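Local coordinates for protein probable LacI-family transcriptional regulator (PDB 3BIL) that is of unknown detailed function but probably binds regulatory DNA and controls transcription, as a member of the LacI family, at residues G125-E139 and M146-D158. Numbering follows the deposited sequence.
Sequences GIICVPNEECANQLE and MPVVLVDRELPGD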
ATOM      1  N   GLY A 125      15.824 -10.300  17.445  1.00 77.56           N
ATOM      2  CA  GLY A 125      14.700  -9.544  18.044  1.00 74.87           C
ATOM      3  C   GLY A 125      13.376  -9.552  17.276  1.00 71.00           C
ATOM      4  O   GLY A 125      13.332  -9.824  16.077  1.00 73.47           O
ATOM      5  N   ILE A 126      12.289  -9.253  17.972  1.00 65.69           N
ATOM      6  CA  ILE A 126      10.966  -9.199  17.353  1.00 61.89           C
ATOM      7  C   ILE A 126      10.312  -7.848  17.610  1.00 59.69           C
ATOM      8  O   ILE A 126      10.150  -7.454  18.762  1.00 60.05           O
ATOM      9  CB  ILE A 126      10.036 -10.324  17.883  1.00 58.15           C
ATOM     10  CG1 ILE A 126      10.528 -11.687  17.403  1.00 55.13           C
ATOM     11  CG2 ILE A 126       8.605 -10.090  17.445  1.00 55.87           C
ATOM     12  CD1 ILE A 126       9.615 -12.827  17.753  1.00 54.53           C
ATOM     13  N   ILE A 127       9.967  -7.138  16.537  1.00 56.08           N
ATOM     14  CA  ILE A 127       9.130  -5.940  16.636  1.00 50.40           C
ATOM     15  C   ILE A 127       7.782  -6.312  16.088  1.00 50.02           C
ATOM     16  O   ILE A 127       7.677  -6.882  14.996  1.00 49.27           O
ATOM     17  CB  ILE A 127       9.676  -4.786  15.838  1.00 45.95           C
ATOM     18  CG1 ILE A 127      10.910  -4.213  16.532  1.00 45.29           C
ATOM     19  CG2 ILE A 127       8.602  -3.717  15.676  1.00 44.08           C
ATOM     20  CD1 ILE A 127      11.726  -3.267  15.671  1.00 43.39           C
ATOM     21  N   CYS A 128       6.743  -5.981  16.835  1.00 49.76           N
ATOM     22  CA  CYS A 128       5.463  -6.615  16.587  1.00 49.76           C
ATOM     23  C   CYS A 128       4.226  -5.780  16.958  1.00 49.58           C
ATOM     24  O   CYS A 128       4.257  -5.004  17.921  1.00 52.18           O
ATOM     25  CB  CYS A 128       5.474  -7.947  17.319  1.00 49.78           C
ATOM     26  SG  CYS A 128       3.891  -8.517  17.743  1.00 54.80           S
ATOM     27  N   VAL A 129       3.147  -5.944  16.182  1.00 47.78           N
ATOM     28  CA  VAL A 129       1.846  -5.300  16.448  1.00 44.75           C
ATOM     29  C   VAL A 129       0.917  -6.336  17.043  1.00 47.97           C
ATOM     30  O   VAL A 129       0.297  -7.101  16.314  1.00 52.75           O
ATOM     31  CB  VAL A 129       1.170  -4.682  15.185  1.00 40.47           C
ATOM     32  CG1 VAL A 129      -0.154  -4.053  15.557  1.00 37.46           C
ATOM     33  CG2 VAL A 129       2.064  -3.641  14.518  1.00 37.44           C
ATOM     34  N   PRO A 130       0.788  -6.344  18.373  1.00 51.27           N
ATOM     35  CA  PRO A 130       0.109  -7.407  19.091  1.00 52.69           C
ATOM     36  C   PRO A 130      -1.375  -7.465  18.810  1.00 55.10           C
ATOM     37  O   PRO A 130      -2.045  -6.438  18.869  1.00 56.64           O
ATOM     38  CB  PRO A 130       0.295  -7.007  20.550  1.00 54.62           C
ATOM     39  CG  PRO A 130       0.458  -5.535  20.517  1.00 56.42           C
ATOM     40  CD  PRO A 130       1.265  -5.286  19.281  1.00 54.65           C
ATOM     41  N   ASN A 131      -1.874  -8.661  18.493  1.00 58.83           N
ATOM     42  CA  ASN A 131      -3.289  -8.992  18.661  1.00 62.00           C
ATOM     43  C   ASN A 131      -3.504  -9.229  20.157  1.00 66.45           C
ATOM     44  O   ASN A 131      -2.650  -9.834  20.814  1.00 69.74           O
ATOM     45  CB  ASN A 131      -3.635 -10.258  17.879  1.00 60.56           C
ATOM     46  CG  ASN A 131      -5.126 -10.367  17.536  1.00 62.65           C
ATOM     47  OD1 ASN A 131      -5.988 -10.509  18.418  1.00 64.05           O
ATOM     48  ND2 ASN A 131      -5.430 -10.333  16.245  1.00 62.38           N
ATOM     49  N   GLU A 132      -4.611  -8.748  20.713  1.00 67.99           N
ATOM     50  CA  GLU A 132      -4.859  -8.933  22.147  1.00 69.78           C
ATOM     51  C   GLU A 132      -5.021 -10.393  22.549  1.00 69.75           C
ATOM     52  O   GLU A 132      -4.617 -10.793  23.641  1.00 70.78           O
ATOM     53  CB  GLU A 132      -6.074  -8.133  22.590  1.00 71.85           C
ATOM     54  CG  GLU A 132      -5.801  -6.656  22.611  1.00 74.76           C
ATOM     55  CD  GLU A 132      -7.028  -5.837  22.920  1.00 76.19           C
ATOM     56  OE1 GLU A 132      -6.914  -4.591  22.825  1.00 75.98           O
ATOM     57  OE2 GLU A 132      -8.088  -6.430  23.253  1.00 75.65           O
ATOM     58  N   GLU A 133      -5.601 -11.188  21.656  1.00 69.88           N
ATOM     59  CA  GLU A 133      -5.775 -12.616  21.884  1.00 70.68           C
ATOM     60  C   GLU A 133      -4.464 -13.408  21.881  1.00 70.63           C
ATOM     61  O   GLU A 133      -4.488 -14.629  21.763  1.00 71.95           O
ATOM     62  CB  GLU A 133      -6.719 -13.188  20.841  1.00 73.79           C
ATOM     63  CG  GLU A 133      -8.064 -12.520  20.830  1.00 80.01           C
ATOM     64  CD  GLU A 133      -9.178 -13.527  20.822  1.00 83.93           C
ATOM     65  OE1 GLU A 133      -9.241 -14.322  19.855  1.00 87.04           O
ATOM     66  OE2 GLU A 133      -9.977 -13.535  21.790  1.00 84.68           O
ATOM     67  N   CYS A 134      -3.332 -12.711  22.017  1.00 70.06           N
ATOM     68  CA  CYS A 134      -1.988 -13.307  21.995  1.00 68.39           C
ATOM     69  C   CYS A 134      -1.174 -12.785  23.161  1.00 67.02           C
ATOM     70  O   CYS A 134       0.048 -12.970  23.214  1.00 65.39           O
ATOM     71  CB  CYS A 134      -1.240 -12.966  20.695  1.00 69.50           C
ATOM     72  SG  CYS A 134      -1.745 -13.890  19.235  1.00 74.00           S
ATOM     73  N   ALA A 135      -1.854 -12.117  24.088  1.00 66.74           N
ATOM     74  CA  ALA A 135      -1.200 -11.505  25.236  1.00 67.97           C
ATOM     75  C   ALA A 135      -0.331 -12.510  26.012  1.00 68.59           C
ATOM     76  O   ALA A 135       0.776 -12.181  26.441  1.00 67.44           O
ATOM     77  CB  ALA A 135      -2.242 -10.853  26.145  1.00 68.02           C
ATOM     78  N   ASN A 136      -0.830 -13.739  26.160  1.00 70.29           N
ATOM     79  CA  ASN A 136      -0.128 -14.774  26.923  1.00 71.47           C
ATOM     80  C   ASN A 136       1.199 -15.222  26.291  1.00 70.79           C
ATOM     81  O   ASN A 136       2.254 -15.124  26.933  1.00 70.62           O
ATOM     82  CB  ASN A 136      -1.052 -15.970  27.210  1.00 71.38           C
ATOM     83  CG  ASN A 136      -2.188 -15.629  28.182  1.00 72.87           C
ATOM     84  OD1 ASN A 136      -2.199 -14.568  28.823  1.00 73.41           O
ATOM     85  ND2 ASN A 136      -3.152 -16.532  28.289  1.00 72.79           N
ATOM     86  N   GLN A 137       1.149 -15.680  25.039  1.00 69.36           N
ATOM     87  CA  GLN A 137       2.346 -16.174  24.350  1.00 69.46           C
ATOM     88  C   GLN A 137       3.399 -15.107  24.265  1.00 69.61           C
ATOM     89  O   GLN A 137       4.592 -15.412  24.286  1.00 70.98           O
ATOM     90  CB  GLN A 137       2.038 -16.599  22.930  1.00 69.69           C
ATOM     91  CG  GLN A 137       0.616 -17.014  22.686  1.00 70.39           C
ATOM     92  CD  GLN A 137       0.386 -17.304  21.228  1.00 71.56           C
ATOM     93  OE1 GLN A 137       1.310 -17.719  20.513  1.00 71.38           O
ATOM     94  NE2 GLN A 137      -0.846 -17.087  20.764  1.00 72.94           N
ATOM     95  N   LEU A 138       2.940 -13.860  24.147  1.00 70.38           N
ATOM     96  CA  LEU A 138       3.813 -12.693  23.991  1.00 71.79           C
ATOM     97  C   LEU A 138       4.563 -12.369  25.279  1.00 74.80           C
ATOM     98  O   LEU A 138       5.641 -11.777  25.228  1.00 76.71           O
ATOM     99  CB  LEU A 138       3.032 -11.449  23.492  1.00 67.34           C
ATOM    100  CG  LEU A 138       2.800 -11.182  21.992  1.00 61.99           C
ATOM    101  CD1 LEU A 138       1.745 -10.137  21.801  1.00 59.26           C
ATOM    102  CD2 LEU A 138       4.068 -10.772  21.270  1.00 60.60           C
ATOM    103  N   GLU A 139       3.992 -12.751  26.422  1.00 77.71           N
ATOM    104  CA  GLU A 139       4.641 -12.541  27.712  1.00 79.84           C
ATOM    105  C   GLU A 139       5.729 -13.584  27.921  1.00 79.26           C
ATOM    106  O   GLU A 139       6.856 -13.250  28.283  1.00 75.69           O
ATOM    107  CB  GLU A 139       3.618 -12.609  28.836  1.00 83.07           C
ATOM    108  CG  GLU A 139       3.712 -11.450  29.799  1.00 87.78           C
ATOM    109  CD  GLU A 139       3.070 -10.185  29.242  1.00 91.10           C
ATOM    110  OE1 GLU A 139       2.075  -9.699  29.835  1.00 92.29           O
ATOM    111  OE2 GLU A 139       3.554  -9.674  28.208  1.00 92.51           O
ATOM    112  N   MET A 146      13.582 -13.861  24.552  1.00 63.35           N
ATOM    113  CA  MET A 146      13.405 -13.158  23.282  1.00 64.90           C
ATOM    114  C   MET A 146      13.222 -11.661  23.548  1.00 64.58           C
ATOM    115  O   MET A 146      12.259 -11.296  24.232  1.00 66.26           O
ATOM    116  CB  MET A 146      12.165 -13.698  22.542  1.00 62.67           C
ATOM    117  CG  MET A 146      12.379 -14.070  21.076  1.00 60.23           C
ATOM    118  SD  MET A 146      13.550 -13.069  20.147  1.00 59.71           S
ATOM    119  CE  MET A 146      13.799 -14.231  18.818  1.00 61.04           C
ATOM    120  N   PRO A 147      14.152 -10.796  23.058  1.00 63.38           N
ATOM    121  CA  PRO A 147      13.821  -9.350  23.002  1.00 63.21           C
ATOM    122  C   PRO A 147      12.602  -9.041  22.073  1.00 65.55           C
ATOM    123  O   PRO A 147      12.704  -9.196  20.842  1.00 65.48           O
ATOM    124  CB  PRO A 147      15.108  -8.696  22.473  1.00 59.93           C
ATOM    125  CG  PRO A 147      16.191  -9.730  22.621  1.00 59.01           C
ATOM    126  CD  PRO A 147      15.525 -11.073  22.584  1.00 61.82           C
ATOM    127  N   VAL A 148      11.471  -8.653  22.692  1.00 63.86           N
ATOM    128  CA  VAL A 148      10.221  -8.241  22.031  1.00 62.31           C
ATOM    129  C   VAL A 148       9.972  -6.745  22.224  1.00 61.96           C
ATOM    130  O   VAL A 148      10.331  -6.167  23.257  1.00 63.72           O
ATOM    131  CB  VAL A 148       8.970  -8.999  22.578  1.00 64.53           C
ATOM    132  CG1 VAL A 148       8.718 -10.291  21.825  1.00 64.11           C
ATOM    133  CG2 VAL A 148       9.099  -9.276  24.079  1.00 65.89           C
ATOM    134  N   VAL A 149       9.369  -6.132  21.205  1.00 60.00           N
ATOM    135  CA  VAL A 149       8.924  -4.739  21.220  1.00 52.75           C
ATOM    136  C   VAL A 149       7.574  -4.708  20.536  1.00 49.81           C
ATOM    137  O   VAL A 149       7.403  -5.278  19.459  1.00 51.57           O
ATOM    138  CB  VAL A 149       9.882  -3.807  20.439  1.00 54.19           C
ATOM    139  CG1 VAL A 149       9.370  -2.383  20.471  1.00 51.78           C
ATOM    140  CG2 VAL A 149      11.290  -3.846  21.015  1.00 54.02           C
ATOM    141  N   LEU A 150       6.610  -4.052  21.157  1.00 47.64           N
ATOM    142  CA  LEU A 150       5.307  -3.867  20.538  1.00 43.83           C
ATOM    143  C   LEU A 150       5.206  -2.448  19.959  1.00 44.50           C
ATOM    144  O   LEU A 150       5.760  -1.486  20.529  1.00 39.52           O
ATOM    145  CB  LEU A 150       4.178  -4.134  21.536  1.00 45.55           C
ATOM    146  CG  LEU A 150       4.154  -5.474  22.284  1.00 46.54           C
ATOM    147  CD1 LEU A 150       3.145  -5.416  23.397  1.00 45.45           C
ATOM    148  CD2 LEU A 150       3.838  -6.668  21.374  1.00 46.96           C
ATOM    149  N   VAL A 151       4.536  -2.335  18.806  1.00 42.52           N
ATOM    150  CA  VAL A 151       4.375  -1.052  18.118  1.00 41.29           C
ATOM    151  C   VAL A 151       2.950  -0.781  17.718  1.00 41.91           C
ATOM    152  O   VAL A 151       2.205  -1.716  17.350  1.00 43.27           O
ATOM    153  CB  VAL A 151       5.223  -0.943  16.818  1.00 40.90           C
ATOM    154  CG1 VAL A 151       6.538  -0.367  17.116  1.00 42.98           C
ATOM    155  CG2 VAL A 151       5.371  -2.294  16.123  1.00 41.08           C
ATOM    156  N   ASP A 152       2.594   0.510  17.728  1.00 42.59           N
ATOM    157  CA  ASP A 152       1.266   0.977  17.306  1.00 45.10           C
ATOM    158  C   ASP A 152       0.106   0.571  18.251  1.00 43.98           C
ATOM    159  O   ASP A 152      -0.656   1.430  18.659  1.00 45.08           O
ATOM    160  CB  ASP A 152       0.956   0.548  15.858  1.00 46.75           C
ATOM    161  CG  ASP A 152      -0.114   1.399  15.220  1.00 50.54           C
ATOM    162  OD1 ASP A 152      -1.102   0.817  14.740  1.00 51.11           O
ATOM    163  OD2 ASP A 152       0.038   2.654  15.198  1.00 51.09           O
ATOM    164  N   ARG A 153      -0.005  -0.718  18.586  1.00 43.04           N
ATOM    165  CA  ARG A 153      -1.027  -1.231  19.499  1.00 45.70           C
ATOM    166  C   ARG A 153      -0.437  -1.698  20.815  1.00 49.51           C
ATOM    167  O   ARG A 153       0.666  -2.233  20.856  1.00 51.68           O
ATOM    168  CB  ARG A 153      -1.786  -2.385  18.876  1.00 42.59           C
ATOM    169  CG  ARG A 153      -2.680  -1.964  17.790  1.00 41.79           C
ATOM    170  CD  ARG A 153      -3.409  -3.153  17.223  1.00 44.80           C
ATOM    171  NE  ARG A 153      -4.063  -2.809  15.960  1.00 45.28           N
ATOM    172  CZ  ARG A 153      -4.455  -3.688  15.044  1.00 45.31           C
ATOM    173  NH1 ARG A 153      -4.284  -4.992  15.245  1.00 46.58           N
ATOM    174  NH2 ARG A 153      -5.026  -3.262  13.923  1.00 44.43           N
ATOM    175  N   GLU A 154      -1.203  -1.505  21.882  1.00 54.79           N
ATOM    176  CA  GLU A 154      -0.768  -1.764  23.251  1.00 57.78           C
ATOM    177  C   GLU A 154      -1.513  -2.975  23.821  1.00 60.28           C
ATOM    178  O   GLU A 154      -2.714  -3.147  23.580  1.00 60.68           O
ATOM    179  CB  GLU A 154      -1.069  -0.545  24.140  1.00 61.10           C
ATOM    180  CG  GLU A 154       0.080   0.427  24.384  1.00 65.08           C
ATOM    181  CD  GLU A 154       0.092   1.020  25.822  1.00 68.88           C
ATOM    182  OE1 GLU A 154       0.967   1.870  26.130  1.00 70.81           O
ATOM    183  OE2 GLU A 154      -0.763   0.646  26.656  1.00 69.75           O
ATOM    184  N   LEU A 155      -0.799  -3.804  24.584  1.00 62.56           N
ATOM    185  CA  LEU A 155      -1.427  -4.881  25.349  1.00 61.77           C
ATOM    186  C   LEU A 155      -2.328  -4.275  26.406  1.00 61.12           C
ATOM    187  O   LEU A 155      -1.913  -3.344  27.092  1.00 56.37           O
ATOM    188  CB  LEU A 155      -0.373  -5.751  26.023  1.00 64.50           C
ATOM    189  CG  LEU A 155       0.421  -6.786  25.221  1.00 64.11           C
ATOM    190  CD1 LEU A 155       1.355  -7.516  26.178  1.00 63.75           C
ATOM    191  CD2 LEU A 155      -0.481  -7.769  24.477  1.00 62.19           C
ATOM    192  N   PRO A 156      -3.563  -4.807  26.547  1.00 64.62           N
ATOM    193  CA  PRO A 156      -4.576  -4.138  27.370  1.00 66.25           C
ATOM    194  C   PRO A 156      -4.296  -4.101  28.880  1.00 69.31           C
ATOM    195  O   PRO A 156      -5.030  -3.414  29.589  1.00 70.56           O
ATOM    196  CB  PRO A 156      -5.859  -4.928  27.069  1.00 63.65           C
ATOM    197  CG  PRO A 156      -5.386  -6.279  26.662  1.00 62.63           C
ATOM    198  CD  PRO A 156      -4.076  -6.063  25.958  1.00 63.13           C
ATOM    199  N   GLY A 157      -3.258  -4.786  29.374  1.00 71.71           N
ATOM    200  CA  GLY A 157      -3.071  -4.894  30.838  1.00 76.90           C
ATOM    201  C   GLY A 157      -1.697  -4.755  31.484  1.00 79.75           C
ATOM    202  O   GLY A 157      -1.105  -3.672  31.471  1.00 78.39           O
ATOM    203  N   ASP A 158      -1.220  -5.861  32.074  1.00 82.68           N
ATOM    204  CA  ASP A 158       0.080  -5.958  32.776  1.00 86.62           C
ATOM    205  C   ASP A 158       1.202  -5.160  32.097  1.00 87.72           C
ATOM    206  O   ASP A 158       1.600  -4.098  32.579  1.00 88.20           O
ATOM    207  CB  ASP A 158       0.529  -7.434  32.921  1.00 88.88           C
ATOM    208  CG  ASP A 158      -0.303  -8.241  33.950  1.00 90.79           C
ATOM    209  OD1 ASP A 158      -1.438  -7.840  34.286  1.00 92.13           O
ATOM    210  OD2 ASP A 158       0.179  -9.302  34.414  1.00 90.38           O
TER
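Pro130 lies against Leu150 just past the end of strand 126-128; the Leu150 side chain crosses the ring at a slant, with CD2 3.6 Å from Pro130 CD. Leu150 CG stands anti to its own carbonyl carbon (chi1 -54°), and from there CD2 reaches the proline ring, Cys128 SG and both methyls of Leu138. Further along, Leu155 CD2 closes the same apolar patch, touching Pro130 CB and lying 3.9 Å from Ala135 CB, while the Leu155 and Glu139 side chains run past each other in opposite directions, Leu155 CD1 next to Glu139 OE2.

Behind this cluster the two strands run parallel, joined by four backbone hydrogen bonds from Ile126 N to Pro147 O through Val151 N to Cys128 O. On the sheet face carrying Ile127 and Val149, these two side chains point the same way, and Ile127 CG2, anti to the backbone N, meets Val151 CG2 at 3.6 Å. Val129 CG1 rests 3.8 Å from Arg153 CD, along an extended arginine whose NH1 forms a salt bridge with Glu106. Glu132 CG meets Pro156 CD at a slant, and Glu132 OE1 forms a salt bridge with Arg200.

This is a parallel beta-alpha-beta unit of the periplasmic-binding-protein fold: helices 135-143 and 108-120 lie on the face of Ile126, Cys128 and Leu150, helices 79-94 and 296-308 pack on the Ile127 face, and strands 69-73 and 163-167 flank the pair.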